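Local coordinates for protein tRNA (guanine(9)-N1)-methyltransferase (PDB 4JWH) that methylates N1 of guanosine 9 in cytoplasmic tRNA, using S-adenosyl-L-methionine as the methyl donor, at residues 133-136 against 141-144; 257-262 against 275-280. One frame throughout, in Å; residues are numbered along the deposited sequence.

In the fold
The modelled chain enters the parallel sheet of this SPOUT-clan domain through strand 105-109 and then runs along helix 118-137. Contact 1 closes the short turn after that helix and brings 133-136 against 141-144, where strand 143-147 begins. The chain then adds the remaining strands and most of the cofactor pocket. Contact 2 opens at helix 254-267, whose V257 still belongs to that pocket, and closes where the end of helix 270-277 packs against it. The two loops are therefore in series and do not cross. They still meet in space: F258 of contact 2 packs on A134, N135 and L144 of contact 1, so the C-terminal helices are tied to the first beta-alpha-beta unit.

Contact 1 (133-136 against 141-144); sequences SANR and PVEL
The carboxamide of N135 lies against the backbone of V142 and is held by two hydrogen bonds. V142 N donates to N135 OD1 at 3.0 Å, in the carbonyl plane and on a lone pair. N135 ND2 gives a nearly straight bond back to V142 O (N-H...O 169°). V142 O sits close to the amide plane of N135, although ND2 approaches it tilted from the V142 carbonyl plane. The two bonds together fix the flip of the amide. With an alanine in place of N135, the N-H and C=O of V142 would probably lose these mates, and the helix end its polar tie to the incoming chain. CG stands anti to the backbone N (chi1 -161°), which carries the amide out from the helix. P141 flanks the pair, with its CA 3.4 Å from N135 OD1. The CG2 methyl of V142 comes to 3.5 Å from the same oxygen. The arrangement belongs to a beta-alpha-beta unit, in which helix 118-137 joins strands 105-109 and 143-147. V142 and L144 pack on I106 and L108 of strand 105-109, respectively. L144 pairs through its backbone with N172 of strand 171-173, and helix 254-267 lies against N135 through F258.

Contact 2 (257-262 against 275-280); sequences VFEILS and MEVIPK. With SAH (S-adenosyl-L-homocysteine), chain C.
V277 packs on I260 and E259 where helix 270-277 meets helix 254-267 by its last turn. These are the two C-terminal helices of the SPOUT-clan methyltransferase domain. The first shell is mainly apolar. V277 CB approaches I260 CG1 at 3.8 Å, and both V277 methyls reach the same CG1, each at 3.9 Å. The side chains cross at a slant, so the branched end of V277 meets the CG1 methylene of I260. V277 CG2 also lies 3.9 Å from E259 CB. V277 CG1 turns to the carboxylate, with E259 OE2 at 3.7 Å, a contact without a bond. E259 CG lies anti to its carbonyl carbon (chi1 -69°) and the chain beyond is extended, which carries the carboxylate out to the CG1 methyl of V277. Its other oxygen, OE1, is hydrogen-bonded to N255 one turn earlier in the helix. Q256 and L263 of helix 254-267 add further packing around V277. V277 is the last helical residue, and I278 leaves helical geometry directly after it. I260 also touches L252, a residue of the S-adenosyl-L-methionine site. V257 reaches the ligand itself. Its CG2 is the methyl anti to the carbonyl carbon, and it rests 3.5 Å from N9 and 3.6 Å from C8 of the S-adenosyl-L-homocysteine adenine.

Contact 1 (133-136 against 141-144)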
ATOM      1  N   SER A 133       5.034   3.674  -9.777  1.00 21.40           N
ATOM      2  CA  SER A 133       4.774   3.690 -11.238  1.00 22.31           C
ATOM      3  C   SER A 133       3.274   3.578 -11.518  1.00 21.08           C
ATOM      4  O   SER A 133       2.747   4.270 -12.380  1.00 20.83           O
ATOM      5  CB  SER A 133       5.542   2.571 -11.960  1.00 22.25           C
ATOM      6  OG  SER A 133       6.877   2.527 -11.466  1.00 30.53           O
ATOM      7  N   ALA A 134       2.597   2.698 -10.782  1.00 20.64           N
ATOM      8  CA  ALA A 134       1.138   2.541 -10.907  1.00 20.21           C
ATOM      9  C   ALA A 134       0.421   3.846 -10.506  1.00 20.44           C
ATOM     10  O   ALA A 134      -0.519   4.284 -11.167  1.00 20.48           O
ATOM     11  CB  ALA A 134       0.671   1.372 -10.061  1.00 19.88           C
ATOM     12  N   ASN A 135       0.906   4.503  -9.455  1.00 19.99           N
ATOM     13  CA  ASN A 135       0.344   5.801  -9.082  1.00 20.22           C
ATOM     14  C   ASN A 135       0.474   6.893 -10.141  1.00 20.14           C
ATOM     15  O   ASN A 135      -0.439   7.690 -10.345  1.00 20.36           O
ATOM     16  CB  ASN A 135       0.981   6.304  -7.792  1.00 19.92           C
ATOM     17  CG  ASN A 135       0.140   7.358  -7.127  1.00 20.14           C
ATOM     18  OD1 ASN A 135      -1.070   7.252  -7.092  1.00 19.51           O
ATOM     19  ND2 ASN A 135       0.779   8.362  -6.577  1.00 24.49           N
ATOM     20  N   ARG A 136       1.624   6.936 -10.791  1.00 21.32           N
ATOM     21  CA  ARG A 136       1.918   7.965 -11.794  1.00 23.57           C
ATOM     22  C   ARG A 136       0.961   7.959 -12.995  1.00 23.43           C
ATOM     23  O   ARG A 136       0.603   9.027 -13.507  1.00 22.78           O
ATOM     24  CB  ARG A 136       3.379   7.846 -12.278  1.00 24.30           C
ATOM     25  CG  ARG A 136       3.863   9.075 -13.094  1.00 29.38           C
ATOM     26  CD  ARG A 136       3.896  10.393 -12.237  1.00 37.60           C
ATOM     27  NE  ARG A 136       5.054  10.405 -11.348  1.00 39.99           N
ATOM     28  CZ  ARG A 136       6.269  10.812 -11.714  1.00 40.41           C
ATOM     29  NH1 ARG A 136       6.481  11.287 -12.939  1.00 40.89           N
ATOM     30  NH2 ARG A 136       7.275  10.737 -10.853  1.00 39.40           N
ATOM     31  N   PRO A 141      -4.303   9.853  -9.154  1.00 22.17           N
ATOM     32  CA  PRO A 141      -3.155   9.616  -8.304  1.00 22.43           C
ATOM     33  C   PRO A 141      -3.438  10.074  -6.886  1.00 22.81           C
ATOM     34  O   PRO A 141      -4.155  11.037  -6.690  1.00 22.64           O
ATOM     35  CB  PRO A 141      -2.049  10.500  -8.901  1.00 22.70           C
ATOM     36  CG  PRO A 141      -2.609  11.136 -10.092  1.00 22.45           C
ATOM     37  CD  PRO A 141      -3.992  10.685 -10.330  1.00 21.21           C
ATOM     38  N   VAL A 142      -2.849   9.380  -5.920  1.00 21.81           N
ATOM     39  CA  VAL A 142      -2.953   9.757  -4.533  1.00 22.06           C
ATOM     40  C   VAL A 142      -1.632  10.318  -4.072  1.00 21.78           C
ATOM     41  O   VAL A 142      -0.662  10.331  -4.850  1.00 21.57           O
ATOM     42  CB  VAL A 142      -3.318   8.519  -3.660  1.00 21.12           C
ATOM     43  CG1 VAL A 142      -4.651   7.978  -4.099  1.00 22.48           C
ATOM     44  CG2 VAL A 142      -2.246   7.432  -3.761  1.00 22.39           C
ATOM     45  N   GLU A 143      -1.565  10.731  -2.804  1.00 21.46           N
ATOM     46  CA  GLU A 143      -0.271  10.996  -2.182  1.00 22.26           C
ATOM     47  C   GLU A 143       0.236   9.720  -1.515  1.00 22.24           C
ATOM     48  O   GLU A 143      -0.393   9.186  -0.569  1.00 21.64           O
ATOM     49  CB  GLU A 143      -0.328  12.183  -1.181  1.00 23.03           C
ATOM     50  CG  GLU A 143      -0.371  13.594  -1.845  1.00 25.86           C
ATOM     51  CD  GLU A 143       0.900  14.055  -2.587  1.00 31.19           C
ATOM     52  OE1 GLU A 143       2.014  13.496  -2.448  1.00 31.63           O
ATOM     53  OE2 GLU A 143       0.785  15.045  -3.330  1.00 35.05           O
ATOM     54  N   LEU A 144       1.351   9.230  -2.050  1.00 21.72           N
ATOM     55  CA  LEU A 144       2.049   8.060  -1.544  1.00 22.56           C
ATOM     56  C   LEU A 144       3.069   8.404  -0.461  1.00 22.54           C
ATOM     57  O   LEU A 144       3.939   9.242  -0.668  1.00 23.80           O
ATOM     58  CB  LEU A 144       2.726   7.306  -2.711  1.00 22.26           C
ATOM     59  CG  LEU A 144       3.375   5.935  -2.444  1.00 23.11           C
ATOM     60  CD1 LEU A 144       2.348   5.008  -1.820  1.00 18.46           C
ATOM     61  CD2 LEU A 144       3.985   5.305  -3.761  1.00 21.09           C
TER

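Contact 2 (257-262 against 275-280)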
ATOM      1  N   VAL A 257      -1.923  -4.903  -3.864  1.00 18.41           N
ATOM      2  CA  VAL A 257      -2.935  -4.236  -3.044  1.00 18.32           C
ATOM      3  C   VAL A 257      -3.007  -2.780  -3.474  1.00 18.39           C
ATOM      4  O   VAL A 257      -4.076  -2.251  -3.720  1.00 18.06           O
ATOM      5  CB  VAL A 257      -2.545  -4.332  -1.542  1.00 19.11           C
ATOM      6  CG1 VAL A 257      -3.410  -3.391  -0.699  1.00 16.97           C
ATOM      7  CG2 VAL A 257      -2.716  -5.779  -1.078  1.00 18.70           C
ATOM      8  N   PHE A 258      -1.852  -2.137  -3.603  1.00 18.85           N
ATOM      9  CA  PHE A 258      -1.835  -0.741  -4.080  1.00 18.46           C
ATOM     10  C   PHE A 258      -2.567  -0.584  -5.411  1.00 19.15           C
ATOM     11  O   PHE A 258      -3.419   0.305  -5.573  1.00 19.08           O
ATOM     12  CB  PHE A 258      -0.421  -0.166  -4.217  1.00 17.68           C
ATOM     13  CG  PHE A 258      -0.431   1.263  -4.661  1.00 18.41           C
ATOM     14  CD1 PHE A 258      -0.523   2.279  -3.725  1.00 17.54           C
ATOM     15  CD2 PHE A 258      -0.459   1.587  -6.012  1.00 17.98           C
ATOM     16  CE1 PHE A 258      -0.598   3.636  -4.131  1.00 16.59           C
ATOM     17  CE2 PHE A 258      -0.557   2.922  -6.428  1.00 17.46           C
ATOM     18  CZ  PHE A 258      -0.627   3.940  -5.466  1.00 17.86           C
ATOM     19  N   GLU A 259      -2.201  -1.427  -6.381  1.00 18.56           N
ATOM     20  CA  GLU A 259      -2.797  -1.394  -7.705  1.00 18.74           C
ATOM     21  C   GLU A 259      -4.315  -1.591  -7.649  1.00 18.23           C
ATOM     22  O   GLU A 259      -5.089  -0.934  -8.387  1.00 18.56           O
ATOM     23  CB  GLU A 259      -2.140  -2.463  -8.597  1.00 19.00           C
ATOM     24  CG  GLU A 259      -0.679  -2.171  -8.975  1.00 23.44           C
ATOM     25  CD  GLU A 259       0.035  -3.433  -9.473  1.00 29.71           C
ATOM     26  OE1 GLU A 259       1.256  -3.399  -9.656  1.00 27.52           O
ATOM     27  OE2 GLU A 259      -0.641  -4.492  -9.634  1.00 33.00           O
ATOM     28  N   ILE A 260      -4.761  -2.508  -6.787  1.00 16.53           N
ATOM     29  CA  ILE A 260      -6.197  -2.732  -6.645  1.00 16.19           C
ATOM     30  C   ILE A 260      -6.908  -1.479  -6.095  1.00 16.36           C
ATOM     31  O   ILE A 260      -7.945  -1.080  -6.616  1.00 15.93           O
ATOM     32  CB  ILE A 260      -6.481  -3.981  -5.786  1.00 17.05           C
ATOM     33  CG1 ILE A 260      -6.189  -5.275  -6.596  1.00 15.23           C
ATOM     34  CG2 ILE A 260      -7.916  -3.954  -5.160  1.00 17.69           C
ATOM     35  CD1 ILE A 260      -5.939  -6.429  -5.617  1.00 15.78           C
ATOM     36  N   LEU A 261      -6.344  -0.862  -5.057  1.00 16.04           N
ATOM     37  CA  LEU A 261      -6.918   0.371  -4.486  1.00 16.43           C
ATOM     38  C   LEU A 261      -7.031   1.442  -5.549  1.00 16.10           C
ATOM     39  O   LEU A 261      -8.075   2.069  -5.691  1.00 16.75           O
ATOM     40  CB  LEU A 261      -6.083   0.889  -3.318  1.00 16.65           C
ATOM     41  CG  LEU A 261      -5.889  -0.102  -2.156  1.00 18.56           C
ATOM     42  CD1 LEU A 261      -4.940   0.547  -1.123  1.00 20.47           C
ATOM     43  CD2 LEU A 261      -7.255  -0.416  -1.521  1.00 19.34           C
ATOM     44  N   SER A 262      -5.962   1.634  -6.301  1.00 16.54           N
ATOM     45  CA  SER A 262      -5.874   2.672  -7.303  1.00 17.39           C
ATOM     46  C   SER A 262      -6.904   2.441  -8.411  1.00 18.48           C
ATOM     47  O   SER A 262      -7.582   3.381  -8.873  1.00 17.46           O
ATOM     48  CB  SER A 262      -4.436   2.697  -7.850  1.00 18.49           C
ATOM     49  OG  SER A 262      -4.247   3.734  -8.798  1.00 18.55           O
ATOM     50  N   MET A 275     -10.135  -8.290 -11.441  1.00 27.94           N
ATOM     51  CA  MET A 275      -9.997  -8.917 -12.767  1.00 29.05           C
ATOM     52  C   MET A 275      -8.751  -8.440 -13.500  1.00 29.78           C
ATOM     53  O   MET A 275      -8.084  -9.206 -14.212  1.00 29.46           O
ATOM     54  CB  MET A 275     -11.271  -8.742 -13.594  1.00 29.53           C
ATOM     55  CG  MET A 275     -12.437  -9.568 -13.034  1.00 31.72           C
ATOM     56  SD  MET A 275     -13.975  -9.397 -13.961  0.60 37.67           S
ATOM     57  CE  MET A 275     -13.711 -10.630 -15.250  0.77 36.90           C
ATOM     58  N   GLU A 276      -8.397  -7.187 -13.261  1.00 29.43           N
ATOM     59  CA  GLU A 276      -7.234  -6.597 -13.885  1.00 30.34           C
ATOM     60  C   GLU A 276      -5.931  -6.994 -13.182  1.00 29.27           C
ATOM     61  O   GLU A 276      -4.927  -7.256 -13.826  1.00 28.64           O
ATOM     62  CB  GLU A 276      -7.401  -5.070 -13.932  1.00 30.19           C
ATOM     63  CG  GLU A 276      -6.590  -4.386 -15.013  1.00 36.28           C
ATOM     64  CD  GLU A 276      -6.990  -4.817 -16.421  1.00 41.34           C
ATOM     65  OE1 GLU A 276      -8.200  -4.745 -16.775  1.00 43.59           O
ATOM     66  OE2 GLU A 276      -6.075  -5.233 -17.174  1.00 44.46           O
ATOM     67  N   VAL A 277      -5.945  -7.062 -11.859  1.00 28.21           N
ATOM     68  CA  VAL A 277      -4.689  -7.273 -11.143  1.00 27.53           C
ATOM     69  C   VAL A 277      -4.456  -8.752 -10.878  1.00 27.61           C
ATOM     70  O   VAL A 277      -3.336  -9.227 -10.919  1.00 27.66           O
ATOM     71  CB  VAL A 277      -4.660  -6.449  -9.842  1.00 27.19           C
ATOM     72  CG1 VAL A 277      -3.468  -6.781  -8.998  1.00 25.80           C
ATOM     73  CG2 VAL A 277      -4.713  -4.954 -10.181  1.00 27.63           C
ATOM     74  N   ILE A 278      -5.518  -9.481 -10.605  1.00 27.72           N
ATOM     75  CA  ILE A 278      -5.383 -10.903 -10.301  1.00 29.21           C
ATOM     76  C   ILE A 278      -6.408 -11.711 -11.154  1.00 30.18           C
ATOM     77  O   ILE A 278      -7.308 -12.352 -10.616  1.00 29.88           O
ATOM     78  CB  ILE A 278      -5.496 -11.149  -8.740  1.00 28.98           C
ATOM     79  CG1 ILE A 278      -6.782 -10.518  -8.169  1.00 30.09           C
ATOM     80  CG2 ILE A 278      -4.279 -10.557  -8.003  1.00 28.10           C
ATOM     81  CD1 ILE A 278      -7.215 -11.046  -6.826  1.00 31.58           C
ATOM     82  N   PRO A 279      -6.305 -11.637 -12.496  1.00 30.87           N
ATOM     83  CA  PRO A 279      -7.341 -12.355 -13.260  1.00 32.20           C
ATOM     84  C   PRO A 279      -7.307 -13.857 -12.953  1.00 33.37           C
ATOM     85  O   PRO A 279      -6.239 -14.408 -12.747  1.00 32.60           O
ATOM     86  CB  PRO A 279      -6.964 -12.108 -14.720  1.00 31.92           C
ATOM     87  CG  PRO A 279      -5.570 -11.615 -14.715  1.00 32.43           C
ATOM     88  CD  PRO A 279      -5.283 -11.024 -13.364  1.00 31.57           C
ATOM     89  N   LYS A 280      -8.471 -14.488 -12.909  1.00 35.14           N
ATOM     90  CA  LYS A 280      -8.565 -15.917 -12.602  1.00 36.93           C
ATOM     91  C   LYS A 280      -7.915 -16.778 -13.702  1.00 38.24           C
ATOM     92  O   LYS A 280      -7.332 -17.820 -13.421  1.00 38.99           O
ATOM     93  CB  LYS A 280     -10.022 -16.303 -12.323  1.00 37.60           C
TER
HETATM   94  N   SAH C 401       1.736 -11.320   7.298  1.00 20.00           N
HETATM   95  CA  SAH C 401       1.824  -9.979   6.742  1.00 20.00           C
HETATM   96  CB  SAH C 401       1.973 -10.156   5.208  1.00 20.00           C
HETATM   97  CG  SAH C 401       1.190  -9.154   4.467  1.00 20.00           C
HETATM   98  SD  SAH C 401       1.209  -8.914   2.734  1.00 20.00           S
HETATM   99  C   SAH C 401       0.709  -9.153   7.369  1.00 20.00           C
HETATM  100  O   SAH C 401       0.106  -8.260   6.855  1.00 20.00           O
HETATM  101  OXT SAH C 401       0.421  -9.345   8.513  1.00 20.00           O
HETATM  102  C5' SAH C 401       1.599  -7.214   2.631  1.00 20.00           C
HETATM  103  C4' SAH C 401       0.479  -6.204   2.857  1.00 20.00           C
HETATM  104  O4' SAH C 401      -0.490  -6.228   1.855  1.00 20.00           O
HETATM  105  C3' SAH C 401      -0.301  -6.305   4.174  1.00 20.00           C
HETATM  106  O3' SAH C 401       0.375  -5.725   5.251  1.00 20.00           O
HETATM  107  C2' SAH C 401      -1.597  -5.638   3.869  1.00 20.00           C
HETATM  108  O2' SAH C 401      -1.441  -4.272   4.083  1.00 20.00           O
HETATM  109  C1' SAH C 401      -1.747  -5.966   2.407  1.00 20.00           C
HETATM  110  N9  SAH C 401      -2.704  -7.054   2.146  1.00 20.00           N
HETATM  111  C8  SAH C 401      -2.439  -8.200   1.586  1.00 20.00           C
HETATM  112  N7  SAH C 401      -3.507  -8.935   1.419  1.00 20.00           N
HETATM  113  C5  SAH C 401      -4.507  -8.231   1.851  1.00 20.00           C
HETATM  114  C6  SAH C 401      -5.956  -8.401   1.976  1.00 20.00           C
HETATM  115  N6  SAH C 401      -6.528  -9.511   1.587  1.00 20.00           N
HETATM  116  N1  SAH C 401      -6.651  -7.416   2.491  1.00 20.00           N
HETATM  117  C2  SAH C 401      -6.077  -6.293   2.884  1.00 20.00           C
HETATM  118  N3  SAH C 401      -4.789  -6.073   2.821  1.00 20.00           N
HETATM  119  C4  SAH C 401      -3.963  -6.981   2.317  1.00 20.00           C